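Local coordinates for putative isomerase YbhH (Escherichia coli, PDB 6OTV), which is of unproven function but probably acts as an isomerase of the PrpF family, related to diaminopimelate epimerases, at residues G12-F18 / N95-V100; Y143-I149 / I336-K341; I227-R231 / F268-S272; T209-L213 / I263-Y267; F175-I181 / L291-V295. All coordinates share one frame; numbering follows the deposited sequence.

Interaction 1 of 5, residues G12-F18 / N95-V100. With PO4 (phosphate ion), chain I.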
# COMPACT_ATOMS: atom_id res chain seq x y z
N GLY A 12 -13.88 19.54 1.32
CA GLY A 12 -13.87 19.94 2.72
C GLY A 12 -14.15 21.42 2.84
O GLY A 12 -15.16 21.93 2.36
N THR A 13 -13.22 22.14 3.48
CA THR A 13 -13.33 23.58 3.66
C THR A 13 -12.54 24.36 2.60
O THR A 13 -12.24 25.54 2.81
CB THR A 13 -12.85 23.98 5.05
OG1 THR A 13 -11.48 23.59 5.21
CG2 THR A 13 -13.69 23.29 6.11
N SER A 14 -12.21 23.72 1.49
CA SER A 14 -11.47 24.35 0.41
C SER A 14 -12.23 24.17 -0.89
O SER A 14 -13.15 23.35 -0.99
CB SER A 14 -10.05 23.76 0.28
OG SER A 14 -9.27 24.07 1.41
N ARG A 15 -11.83 24.94 -1.90
CA ARG A 15 -12.45 24.89 -3.22
C ARG A 15 -11.40 25.19 -4.28
O ARG A 15 -10.49 25.99 -4.04
CB ARG A 15 -13.61 25.89 -3.32
CG ARG A 15 -14.50 25.72 -4.53
CD ARG A 15 -15.47 26.89 -4.60
NE ARG A 15 -14.81 28.10 -5.05
CZ ARG A 15 -15.21 29.33 -4.74
NH1 ARG A 15 -16.27 29.52 -3.97
NH2 ARG A 15 -14.54 30.38 -5.20
N GLY A 16 -11.53 24.56 -5.43
CA GLY A 16 -10.60 24.84 -6.51
C GLY A 16 -10.85 23.95 -7.72
O GLY A 16 -11.86 23.25 -7.80
N ALA A 17 -9.91 24.00 -8.65
CA ALA A 17 -10.01 23.25 -9.89
C ALA A 17 -9.48 21.84 -9.72
O ALA A 17 -8.44 21.62 -9.09
CB ALA A 17 -9.25 23.94 -11.02
N PHE A 18 -10.21 20.89 -10.30
CA PHE A 18 -9.77 19.50 -10.40
C PHE A 18 -9.53 19.21 -11.88
O PHE A 18 -10.43 19.36 -12.71
CB PHE A 18 -10.81 18.56 -9.80
CG PHE A 18 -10.80 18.53 -8.29
CD1 PHE A 18 -11.25 19.62 -7.56
CD2 PHE A 18 -10.32 17.42 -7.60
CE1 PHE A 18 -11.24 19.60 -6.17
CE2 PHE A 18 -10.30 17.40 -6.22
CZ PHE A 18 -10.76 18.49 -5.50
N ASN A 95 -7.92 18.75 2.61
CA ASN A 95 -9.29 19.09 2.27
C ASN A 95 -9.57 18.89 0.78
O ASN A 95 -10.59 18.31 0.41
CB ASN A 95 -9.60 20.52 2.71
CG ASN A 95 -9.81 20.62 4.20
OD1 ASN A 95 -10.92 20.38 4.69
ND2 ASN A 95 -8.75 20.94 4.93
N MET A 96 -8.66 19.36 -0.08
CA MET A 96 -8.81 19.07 -1.51
C MET A 96 -8.73 17.58 -1.77
O MET A 96 -9.36 17.08 -2.71
CB MET A 96 -7.74 19.81 -2.31
CG MET A 96 -7.93 21.32 -2.35
SD MET A 96 -9.34 21.82 -3.34
CE MET A 96 -8.67 21.68 -5.00
N LEU A 97 -7.99 16.84 -0.94
CA LEU A 97 -7.96 15.39 -1.04
C LEU A 97 -9.35 14.79 -0.97
O LEU A 97 -9.60 13.73 -1.56
CB LEU A 97 -7.07 14.83 0.08
CG LEU A 97 -6.83 13.33 0.18
CD1 LEU A 97 -6.15 12.80 -1.07
CD2 LEU A 97 -6.00 13.04 1.42
N SER A 98 -10.28 15.46 -0.27
CA SER A 98 -11.64 14.93 -0.12
C SER A 98 -12.34 14.75 -1.46
O SER A 98 -13.23 13.91 -1.58
CB SER A 98 -12.47 15.85 0.77
OG SER A 98 -11.71 16.32 1.87
N GLY A 99 -11.97 15.55 -2.47
CA GLY A 99 -12.61 15.44 -3.76
C GLY A 99 -11.96 14.50 -4.75
O GLY A 99 -12.56 14.21 -5.79
N VAL A 100 -10.76 14.01 -4.44
CA VAL A 100 -10.00 13.24 -5.43
C VAL A 100 -10.73 11.96 -5.80
O VAL A 100 -10.87 11.63 -6.99
CB VAL A 100 -8.58 12.95 -4.90
CG1 VAL A 100 -7.85 11.99 -5.82
CG2 VAL A 100 -7.79 14.25 -4.75
P PO4 I . -5.34 21.24 5.00
O1 PO4 I . -4.43 22.44 5.05
O2 PO4 I . -6.31 21.37 3.85
O3 PO4 I . -4.51 19.98 4.84
O4 PO4 I . -6.13 21.15 6.29

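Interaction 2 of 5, residues Y143-I149 / I336-K341. With EDO (1,2-ethanediol), chain N; EDO (1,2-ethanediol), chain P; EDO (1,2-ethanediol), chain E.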
# COMPACT_ATOMS: atom_id res chain seq x y z
N TYR A 143 -23.23 12.84 -3.63
CA TYR A 143 -22.78 14.01 -2.89
C TYR A 143 -23.73 14.43 -1.79
O TYR A 143 -23.30 15.09 -0.84
CB TYR A 143 -22.56 15.18 -3.85
CG TYR A 143 -21.43 14.95 -4.82
CD1 TYR A 143 -20.11 14.91 -4.38
CD2 TYR A 143 -21.67 14.76 -6.17
CE1 TYR A 143 -19.07 14.69 -5.26
CE2 TYR A 143 -20.64 14.55 -7.06
CZ TYR A 143 -19.34 14.51 -6.60
OH TYR A 143 -18.30 14.29 -7.47
N GLU A 144 -25.01 14.06 -1.88
CA GLU A 144 -25.98 14.36 -0.83
C GLU A 144 -25.77 13.43 0.36
O GLU A 144 -25.38 12.27 0.22
CB GLU A 144 -27.41 14.22 -1.36
CG GLU A 144 -27.72 15.08 -2.57
CD GLU A 144 -29.18 15.04 -2.96
OE1 GLU A 144 -29.91 14.16 -2.45
OE2 GLU A 144 -29.60 15.88 -3.79
N GLY A 145 -26.06 13.96 1.55
CA GLY A 145 -25.89 13.18 2.76
C GLY A 145 -26.14 14.05 3.98
O GLY A 145 -26.50 15.23 3.87
N SER A 146 -25.94 13.44 5.15
CA SER A 146 -26.23 14.09 6.42
C SER A 146 -24.97 14.44 7.22
O SER A 146 -25.09 14.91 8.35
CB SER A 146 -27.14 13.20 7.27
OG SER A 146 -26.56 11.92 7.47
N ALA A 147 -23.79 14.20 6.67
CA ALA A 147 -22.56 14.54 7.38
C ALA A 147 -22.37 16.05 7.42
O ALA A 147 -22.80 16.79 6.52
CB ALA A 147 -21.35 13.88 6.72
N ARG A 148 -21.71 16.52 8.48
CA ARG A 148 -21.53 17.94 8.72
C ARG A 148 -20.10 18.19 9.18
O ARG A 148 -19.56 17.43 9.98
CB ARG A 148 -22.52 18.45 9.77
CG ARG A 148 -22.48 19.94 10.01
CD ARG A 148 -23.38 20.34 11.18
NE ARG A 148 -24.69 19.71 11.11
CZ ARG A 148 -25.73 20.21 10.45
NH1 ARG A 148 -25.62 21.35 9.79
NH2 ARG A 148 -26.89 19.56 10.45
N ILE A 149 -19.50 19.26 8.66
CA ILE A 149 -18.15 19.67 9.05
C ILE A 149 -18.16 21.17 9.30
O ILE A 149 -18.94 21.92 8.71
CB ILE A 149 -17.10 19.31 7.98
CG1 ILE A 149 -17.47 19.93 6.62
CG2 ILE A 149 -16.94 17.80 7.87
CD1 ILE A 149 -16.41 19.73 5.55
N ILE A 336 -13.14 12.20 8.61
CA ILE A 336 -14.33 12.35 7.78
C ILE A 336 -14.34 13.76 7.21
O ILE A 336 -14.14 14.74 7.94
CB ILE A 336 -15.62 12.06 8.57
CG1 ILE A 336 -15.58 10.66 9.18
CG2 ILE A 336 -16.84 12.22 7.67
CD1 ILE A 336 -15.66 9.54 8.17
N ARG A 337 -14.56 13.87 5.91
CA ARG A 337 -14.78 15.15 5.25
C ARG A 337 -16.04 15.05 4.41
O ARG A 337 -16.72 14.02 4.39
CB ARG A 337 -13.58 15.55 4.38
CG ARG A 337 -12.24 15.64 5.10
CD ARG A 337 -12.02 17.02 5.70
NE ARG A 337 -12.84 17.23 6.89
CZ ARG A 337 -12.97 18.40 7.51
NH1 ARG A 337 -12.32 19.47 7.05
NH2 ARG A 337 -13.74 18.51 8.58
N THR A 338 -16.37 16.14 3.71
CA THR A 338 -17.40 16.12 2.69
C THR A 338 -16.86 16.83 1.46
O THR A 338 -15.92 17.62 1.53
CB THR A 338 -18.70 16.80 3.15
OG1 THR A 338 -18.49 18.22 3.25
CG2 THR A 338 -19.15 16.26 4.51
N THR A 339 -17.47 16.54 0.32
CA THR A 339 -17.08 17.16 -0.93
C THR A 339 -18.32 17.36 -1.79
O THR A 339 -19.37 16.77 -1.53
CB THR A 339 -16.02 16.32 -1.67
OG1 THR A 339 -15.52 17.06 -2.80
CG2 THR A 339 -16.62 15.01 -2.16
N ARG A 340 -18.20 18.22 -2.80
CA ARG A 340 -19.31 18.45 -3.71
C ARG A 340 -18.77 18.96 -5.03
O ARG A 340 -17.89 19.82 -5.07
CB ARG A 340 -20.31 19.46 -3.12
CG ARG A 340 -21.67 19.45 -3.82
CD ARG A 340 -22.61 20.47 -3.20
NE ARG A 340 -22.29 21.83 -3.60
CZ ARG A 340 -22.70 22.40 -4.73
NH1 ARG A 340 -23.45 21.71 -5.59
NH2 ARG A 340 -22.36 23.65 -5.02
N LYS A 341 -19.31 18.41 -6.12
CA LYS A 341 -19.01 18.92 -7.45
C LYS A 341 -19.84 20.17 -7.71
O LYS A 341 -21.07 20.15 -7.54
CB LYS A 341 -19.29 17.86 -8.51
CG LYS A 341 -19.06 18.33 -9.94
CD LYS A 341 -19.27 17.20 -10.94
CE LYS A 341 -20.67 16.63 -10.85
NZ LYS A 341 -20.93 15.65 -11.94
C1 EDO N . -25.04 17.72 -6.20
O1 EDO N . -24.71 18.82 -5.34
C2 EDO N . -23.99 17.61 -7.30
O2 EDO N . -22.68 17.77 -6.74
C1 EDO P . -21.79 23.52 10.22
O1 EDO P . -20.74 23.40 9.25
C2 EDO P . -23.11 23.84 9.52
O2 EDO P . -23.52 22.74 8.70
C1 EDO E . -21.48 19.34 4.19
O1 EDO E . -20.12 19.37 4.61
C2 EDO E . -21.74 20.54 3.31
O2 EDO E . -23.14 20.72 3.05

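Interaction 3 of 5, residues I227-R231 / F268-S272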
# COMPACT_ATOMS: atom_id res chain seq x y z
N ILE A 227 9.26 30.87 19.90
CA ILE A 227 8.86 29.70 19.14
C ILE A 227 9.94 29.31 18.14
O ILE A 227 10.26 28.12 17.98
CB ILE A 227 7.51 29.95 18.44
CG1 ILE A 227 6.39 30.07 19.48
CG2 ILE A 227 7.19 28.85 17.45
CD1 ILE A 227 5.02 30.32 18.87
N GLU A 228 10.54 30.30 17.46
CA GLU A 228 11.58 30.00 16.48
C GLU A 228 12.81 29.38 17.13
O GLU A 228 13.41 28.46 16.57
CB GLU A 228 11.96 31.27 15.72
CG GLU A 228 11.08 31.55 14.51
CD GLU A 228 11.26 30.53 13.41
OE1 GLU A 228 12.36 29.94 13.31
OE2 GLU A 228 10.30 30.31 12.64
N SER A 229 13.19 29.88 18.31
CA SER A 229 14.33 29.30 19.02
C SER A 229 14.14 27.81 19.26
O SER A 229 15.08 27.03 19.14
CB SER A 229 14.54 30.03 20.35
OG SER A 229 15.48 29.35 21.16
N ILE A 230 12.91 27.41 19.59
CA ILE A 230 12.64 25.99 19.82
C ILE A 230 12.53 25.23 18.50
O ILE A 230 12.93 24.07 18.42
CB ILE A 230 11.37 25.84 20.67
CG1 ILE A 230 11.47 26.70 21.93
CG2 ILE A 230 11.15 24.38 21.05
CD1 ILE A 230 10.21 26.70 22.77
N ARG A 231 12.01 25.87 17.45
CA ARG A 231 11.82 25.17 16.18
C ARG A 231 13.15 24.87 15.51
O ARG A 231 13.39 23.74 15.06
CB ARG A 231 10.93 25.98 15.25
CG ARG A 231 10.60 25.23 13.96
CD ARG A 231 9.79 26.08 13.00
NE ARG A 231 10.62 27.05 12.29
CZ ARG A 231 11.21 26.81 11.12
NH1 ARG A 231 11.07 25.63 10.53
NH2 ARG A 231 11.94 27.76 10.54
N PHE A 268 1.27 26.60 13.77
CA PHE A 268 2.14 27.58 13.13
C PHE A 268 2.75 26.99 11.86
O PHE A 268 3.14 25.83 11.82
CB PHE A 268 3.23 28.04 14.09
CG PHE A 268 2.73 28.99 15.15
CD1 PHE A 268 2.79 30.36 14.94
CD2 PHE A 268 2.19 28.52 16.33
CE1 PHE A 268 2.32 31.24 15.90
CE2 PHE A 268 1.71 29.40 17.29
CZ PHE A 268 1.78 30.76 17.08
N MET A 269 2.83 27.83 10.81
CA MET A 269 3.06 27.32 9.46
C MET A 269 4.38 27.73 8.79
O MET A 269 4.38 27.97 7.57
CB MET A 269 1.92 27.78 8.55
CG MET A 269 0.53 27.58 9.12
SD MET A 269 -0.73 28.41 8.13
CE MET A 269 -0.29 30.13 8.37
N PRO A 270 5.52 27.82 9.50
CA PRO A 270 5.88 27.71 10.91
C PRO A 270 5.95 29.07 11.61
O PRO A 270 6.12 29.13 12.82
CB PRO A 270 7.27 27.06 10.87
CG PRO A 270 7.61 26.89 9.41
CD PRO A 270 6.73 27.82 8.66
N HIS A 271 5.81 30.14 10.83
CA HIS A 271 5.96 31.49 11.36
C HIS A 271 4.62 32.09 11.78
O HIS A 271 4.50 32.65 12.87
CB HIS A 271 6.64 32.39 10.33
CG HIS A 271 7.88 31.79 9.72
ND1 HIS A 271 8.98 31.44 10.47
CD2 HIS A 271 8.18 31.49 8.44
CE1 HIS A 271 9.91 30.95 9.68
NE2 HIS A 271 9.45 30.97 8.44
N SER A 272 3.61 31.99 10.92
CA SER A 272 2.29 32.55 11.20
C SER A 272 1.36 31.48 11.77
O SER A 272 1.57 30.28 11.60
CB SER A 272 1.67 33.14 9.93
OG SER A 272 2.41 34.26 9.48

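Interaction 4 of 5, residues T209-L213 / I263-Y267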
# COMPACT_ATOMS: atom_id res chain seq x y z
N THR A 209 -2.12 31.45 27.06
CA THR A 209 -3.20 30.53 27.40
C THR A 209 -3.37 29.47 26.32
O THR A 209 -3.74 28.33 26.63
CB THR A 209 -4.51 31.29 27.58
OG1 THR A 209 -4.97 31.74 26.29
CG2 THR A 209 -4.32 32.49 28.49
N GLY A 210 -3.11 29.82 25.07
CA GLY A 210 -3.37 28.95 23.94
C GLY A 210 -4.70 29.20 23.26
O GLY A 210 -4.97 28.58 22.23
N TYR A 211 -5.53 30.08 23.81
CA TYR A 211 -6.84 30.37 23.24
C TYR A 211 -6.87 31.71 22.53
O TYR A 211 -7.94 32.15 22.10
CB TYR A 211 -7.90 30.31 24.34
CG TYR A 211 -7.82 29.04 25.15
CD1 TYR A 211 -8.27 27.83 24.64
CD2 TYR A 211 -7.29 29.04 26.44
CE1 TYR A 211 -8.20 26.66 25.37
CE2 TYR A 211 -7.21 27.88 27.19
CZ TYR A 211 -7.66 26.69 26.65
OH TYR A 211 -7.59 25.53 27.38
N GLU A 212 -5.72 32.38 22.40
CA GLU A 212 -5.67 33.67 21.73
C GLU A 212 -5.96 33.52 20.24
O GLU A 212 -5.77 32.46 19.64
CB GLU A 212 -4.29 34.32 21.93
CG GLU A 212 -3.92 34.61 23.39
CD GLU A 212 -3.23 33.43 24.07
OE1 GLU A 212 -3.25 32.31 23.52
OE2 GLU A 212 -2.65 33.64 25.15
N LEU A 213 -6.45 34.61 19.65
CA LEU A 213 -6.73 34.62 18.22
C LEU A 213 -5.42 34.52 17.43
O LEU A 213 -4.36 34.94 17.90
CB LEU A 213 -7.47 35.89 17.83
CG LEU A 213 -8.85 36.11 18.47
CD1 LEU A 213 -9.36 37.51 18.17
CD2 LEU A 213 -9.84 35.07 17.97
N ILE A 263 -8.30 18.34 22.96
CA ILE A 263 -7.16 19.24 23.05
C ILE A 263 -7.44 20.47 22.19
O ILE A 263 -8.25 20.41 21.26
CB ILE A 263 -5.87 18.51 22.60
CG1 ILE A 263 -4.61 19.32 22.92
CG2 ILE A 263 -5.94 18.17 21.13
CD1 ILE A 263 -3.33 18.55 22.70
N ASN A 264 -6.80 21.58 22.52
CA ASN A 264 -6.86 22.81 21.74
C ASN A 264 -5.47 23.12 21.22
O ASN A 264 -4.48 22.97 21.94
CB ASN A 264 -7.40 23.97 22.58
CG ASN A 264 -7.23 25.31 21.90
OD1 ASN A 264 -7.98 25.66 20.99
ND2 ASN A 264 -6.24 26.08 22.34
N VAL A 265 -5.38 23.56 19.96
CA VAL A 265 -4.08 23.74 19.32
C VAL A 265 -4.03 25.09 18.62
O VAL A 265 -5.05 25.68 18.25
CB VAL A 265 -3.75 22.61 18.31
CG1 VAL A 265 -3.82 21.24 18.98
CG2 VAL A 265 -4.67 22.68 17.10
N ARG A 266 -2.80 25.59 18.47
CA ARG A 266 -2.50 26.74 17.62
C ARG A 266 -1.39 26.31 16.67
O ARG A 266 -0.26 26.06 17.11
CB ARG A 266 -2.08 27.96 18.45
CG ARG A 266 -3.22 28.59 19.24
CD ARG A 266 -4.31 29.08 18.30
NE ARG A 266 -5.43 29.69 19.02
CZ ARG A 266 -6.53 29.03 19.40
NH1 ARG A 266 -6.66 27.73 19.15
NH2 ARG A 266 -7.50 29.67 20.04
N TYR A 267 -1.71 26.22 15.39
CA TYR A 267 -0.85 25.59 14.39
C TYR A 267 -0.05 26.66 13.65
O TYR A 267 -0.63 27.51 12.97
CB TYR A 267 -1.71 24.78 13.41
CG TYR A 267 -0.96 23.89 12.45
CD1 TYR A 267 -0.36 22.71 12.88
CD2 TYR A 267 -0.88 24.20 11.10
CE1 TYR A 267 0.31 21.88 12.00
CE2 TYR A 267 -0.21 23.38 10.21
CZ TYR A 267 0.39 22.22 10.66
OH TYR A 267 1.06 21.40 9.78

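Interaction 5 of 5, residues F175-I181 / L291-V295. With EDO (1,2-ethanediol), chain M.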
# COMPACT_ATOMS: atom_id res chain seq x y z
N PHE A 175 9.43 9.21 16.38
CA PHE A 175 10.15 10.15 17.23
C PHE A 175 11.58 10.26 16.72
O PHE A 175 12.44 9.46 17.10
CB PHE A 175 10.12 9.69 18.69
CG PHE A 175 8.73 9.54 19.25
CD1 PHE A 175 8.03 10.64 19.70
CD2 PHE A 175 8.12 8.29 19.30
CE1 PHE A 175 6.74 10.51 20.20
CE2 PHE A 175 6.84 8.15 19.80
CZ PHE A 175 6.15 9.26 20.25
N PRO A 176 11.87 11.22 15.84
CA PRO A 176 13.21 11.30 15.25
C PRO A 176 14.32 11.52 16.28
O PRO A 176 15.45 11.07 16.06
CB PRO A 176 13.10 12.49 14.29
CG PRO A 176 11.64 12.62 14.00
CD PRO A 176 10.95 12.22 15.26
N THR A 177 14.03 12.21 17.38
CA THR A 177 15.02 12.41 18.43
C THR A 177 15.18 11.20 19.34
O THR A 177 15.97 11.26 20.28
CB THR A 177 14.64 13.62 19.29
OG1 THR A 177 13.48 13.31 20.07
CG2 THR A 177 14.35 14.83 18.41
N ASP A 178 14.46 10.11 19.07
CA ASP A 178 14.46 8.90 19.89
C ASP A 178 13.99 9.17 21.32
O ASP A 178 14.26 8.37 22.23
CB ASP A 178 15.84 8.23 19.91
CG ASP A 178 16.33 7.87 18.51
OD1 ASP A 178 16.92 8.75 17.85
OD2 ASP A 178 16.11 6.72 18.09
N ASN A 179 13.29 10.28 21.53
CA ASN A 179 12.71 10.62 22.83
C ASN A 179 11.27 11.07 22.64
O ASN A 179 10.97 11.84 21.73
CB ASN A 179 13.50 11.73 23.52
CG ASN A 179 14.91 11.31 23.88
OD1 ASN A 179 15.16 10.17 24.26
ND2 ASN A 179 15.85 12.25 23.77
N GLN A 180 10.38 10.56 23.50
CA GLN A 180 9.00 11.02 23.47
C GLN A 180 8.89 12.47 23.93
O GLN A 180 7.99 13.19 23.48
CB GLN A 180 8.12 10.12 24.34
CG GLN A 180 7.76 8.78 23.70
CD GLN A 180 8.96 7.86 23.56
OE1 GLN A 180 9.96 8.02 24.25
NE2 GLN A 180 8.85 6.88 22.66
N ILE A 181 9.78 12.91 24.83
CA ILE A 181 9.81 14.28 25.31
C ILE A 181 11.24 14.79 25.21
O ILE A 181 12.18 14.11 25.64
CB ILE A 181 9.31 14.40 26.76
CG1 ILE A 181 7.80 14.15 26.82
CG2 ILE A 181 9.64 15.78 27.33
CD1 ILE A 181 7.23 14.25 28.22
N LEU A 291 -0.18 8.09 21.89
CA LEU A 291 1.10 7.48 22.21
C LEU A 291 1.53 7.86 23.62
O LEU A 291 1.40 9.01 24.04
CB LEU A 291 2.16 7.91 21.20
CG LEU A 291 1.87 7.53 19.75
CD1 LEU A 291 2.97 8.03 18.83
CD2 LEU A 291 1.69 6.03 19.62
N GLU A 292 2.04 6.87 24.35
CA GLU A 292 2.45 7.08 25.73
C GLU A 292 3.78 7.83 25.81
O GLU A 292 4.67 7.64 24.97
CB GLU A 292 2.56 5.75 26.47
CG GLU A 292 3.44 4.73 25.75
CD GLU A 292 3.84 3.58 26.65
OE1 GLU A 292 5.06 3.37 26.84
OE2 GLU A 292 2.94 2.89 27.18
N GLY A 293 3.90 8.68 26.82
CA GLY A 293 5.15 9.35 27.11
C GLY A 293 5.34 10.71 26.47
O GLY A 293 6.37 11.35 26.72
N THR A 294 4.39 11.17 25.66
CA THR A 294 4.53 12.47 25.04
C THR A 294 4.17 13.58 26.02
O THR A 294 3.53 13.35 27.06
CB THR A 294 3.65 12.58 23.79
OG1 THR A 294 2.28 12.36 24.15
CG2 THR A 294 4.07 11.55 22.74
N VAL A 295 4.58 14.80 25.68
CA VAL A 295 4.27 15.95 26.52
C VAL A 295 2.77 16.22 26.56
O VAL A 295 2.29 16.90 27.48
CB VAL A 295 5.04 17.19 26.04
CG1 VAL A 295 4.41 17.75 24.77
CG2 VAL A 295 5.11 18.25 27.13
C1 EDO M . 10.24 5.07 16.86
O1 EDO M . 10.41 6.49 16.74
C2 EDO M . 9.16 4.59 15.90
O2 EDO M . 9.50 4.96 14.56

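Interaction 1 of 5, residues G12-F18 / N95-V100
N95, near the start of helix 94-106, meets the turn G12-T13 through its side-chain amide. N95 OD1 takes the backbone N-H of T13, T13 N to N95 OD1 3.1 Å, in a nearly straight bond (171°) whose donor stands above the carbonyl plane of the amide. R337 NH1 is a second donor to this oxygen. The other end of the amide turns to a phosphate ion, probably from the crystallisation liquor: N95 ND2 gives a straight bond of 2.7 Å to O2 of the phosphate, and the backbone N of N95 adds a weak one. G94 N and I279 N also bind the ion. Within the helix S98 OG lies 2.7 Å from N95 O, an oxygen that S98 N approaches from the same face.

Apolar and aromatic packing follows along strand 14-18. M96, bent at both chi2 and chi3, curls its methyl toward F18, with M96 CE 3.5 Å from F18 CE1; the sulfur lies oblique to the ring, 5.1 Å from its centroid, a Met-aromatic contact. The ring presents its edge to the helix backbone, F18 CZ to M96 O 3.4 Å, and reaches V100 CG2 more loosely.

With its oxygen held by T13 and R337, the amide of N95 has its rotation fixed and its N-H directed at phosphate O2, consistent with an anion-binding pocket at this helix start.

Interaction 2 of 5, residues Y143-I149 / I336-K341
Y143 and I149 rest on strand 332-344 from the two ends of segment 143-149, part of the loop between strands 129-135 and 158-163, which carries a classic beta bulge at S146 and A147 opposite A156. No hydrogen bond joins 143-149 to 336-341; side chains do the work. The close part begins at Y143, whose ring lies with one face over the strand backbone, K341 N standing 3.8 Å above the ring plane, while T339 CG2 meets the ring edge. At the other end I149 packs across R337: its CG2 comes 3.4 Å from R337 NH2, and CD1 sits over the guanidinium face. The guanidinium keeps its place because R337 NE bonds to I336 O at 3.0 Å, with that oxygen in the guanidinium plane, and NH1 goes to N95. I149 CD1 also reaches T338 OG1, whose protein partner is R10.

Between these ends the loop bows outward and the contact is looser, A147 CB touching T338 CG2 at 3.9 Å. The solvent side is lined with ethanediol molecules, probably from the crystallisation liquor. One is held by R340 and K341 beside the Y143 ring; another meets R148, whose NH1 gives a hydrogen bond of 2.7 Å to the ethanediol O2 at the guanidinium edge.

Interaction 3 of 5, residues I227-R231 / F268-S272
Helix 221-237 is met here by the loop that leaves strand 263-267, a loop turned by a cis peptide bond before P270; I227, E228 and R231 line the helix side. I227 meets F268 at about a right angle, with its CD1 over one face of the ring, 3.9 Å from the centroid and 20° off the normal, a CH-pi contact. The extended end of the I227 chain carries that methyl out to the ring.

R231 runs obliquely over P270. R231 CD is 3.4 Å from P270 CB, and the pyrrolidine carbons continue over one face of the guanidinium, P270 CG standing 3.8 Å above its plane and displaced toward the rim. The terminal nitrogens of R231 are drawn to the backbone oxygens of V243 and, weakly, M246.

E228 bends at chi2 (-68°) so that its carboxylate comes to the edge of the H271 ring. H271 ND1 gives a weak hydrogen bond of 2.8 Å to E228 OE2, bent to 122°. The same oxygen forms a salt bridge with R231 NE at 3.3 Å, the arginine arriving from above the carboxylate plane.

One carboxylate oxygen thus serves both an arginine of its own helix and a histidine of the loop, and its negative charge could balance R231 and would probably polarise H271.

Interaction 4 of 5, residues T209-L213 / I263-Y267
G210 O receives the side-chain amide of N264, N264 ND2 to G210 O 2.8 Å; the acceptor lies in the amide plane, but the donor stands well above the carbonyl plane of the glycine. N264 ND2 has a further partner in S255 OG. R266 supplies the second link. Its NE bonds to E212 O at 2.9 Å, nearly along the C=O axis and within the guanidinium plane, and NH2 adds a weak bond to the same oxygen. G210 O also lies over the centre of the guanidinium, 3.2 Å above its plane.

R266 NH1 turns back to its own strand, where V265 O at 2.8 Å and N264 OD1 at 3.1 Å accept from it, so all three guanidinium nitrogens are engaged. The loop is tied internally: the carboxylate of E212 takes the backbone N-H groups of T209 and G210, one on each oxygen, both on the syn side. T209 OG1 accepts from Y211 N at 3.0 Å, an ST turn.

Y211 lies beside the N264 amide, their planes 28° apart, and sends its hydroxyl to P256 O. The loop thereby settles against strand 263-267 just before helix 214-219, whose L217 touches both E212 and R266; strands 250-255 and 306-312 flank the strand.

Interaction 5 of 5, residues F175-I181 / L291-V295
F175 brings the end of its ring against L291 and T294, joining the type I beta turn F175-D178 to the type II beta turn L291-T294 that follows helix 279-290. The two aliphatic partners approach differently. L291 CD1 comes obliquely to F175 CZ at 3.7 Å, the side chains sliding past each other in opposite directions, whereas T294 CG2 meets the ring edge near its plane, 3.8 Å from F175 CE1. T294 OG1 is turned to S288 O. Q180, of the same loop as F175, lays its CG over one ring face, 3.8 Å above the plane and toward the rim.

Q180 also faces the second turn. Its CB lies 3.2 Å from G293 O and its CG 3.5 Å from E292 O, while a bend at chi2 (69°) leads the amide away. I181 continues this packing, its CG1 3.1 Å from G293 O and 3.5 Å from V295 N, and more distant from V295 CB.

No hydrogen bond passes directly between 175-181 and 291-295. An indirect polar link exists in T190 OG1 on strand 187-193, which is bonded to both Q180 O and V295 N. At the backbone end of F175 an ethanediol, probably from the crystallisation liquor, is also bound by V174 N; F175 N gives its O1 a nearly straight hydrogen bond of 2.9 Å.

Overall arrangement
Interactions 1 and 2 form one continuous region: G12 N bonds to T338 O, and R337 of interaction 2 also serves N95, so strand 332-344 serves both. Interaction 1 is buried, its centre about 11 Å from the centre of the chain, and combines amide chemistry with a Met-aromatic contact; interaction 2, farther out, is side-chain packing edged by ethanediol. Interactions 3 and 4 adjoin at Y267-F268, strand 263-267 running directly into the loop of interaction 3. Both are buried, yet 4 works through side-chain donors to backbone carbonyls, 3 through a shared carboxylate and CH-pi contact. Interaction 5, its centre about 22 Å from the centre of the chain, is partly buried and joins two turns without a direct hydrogen bond.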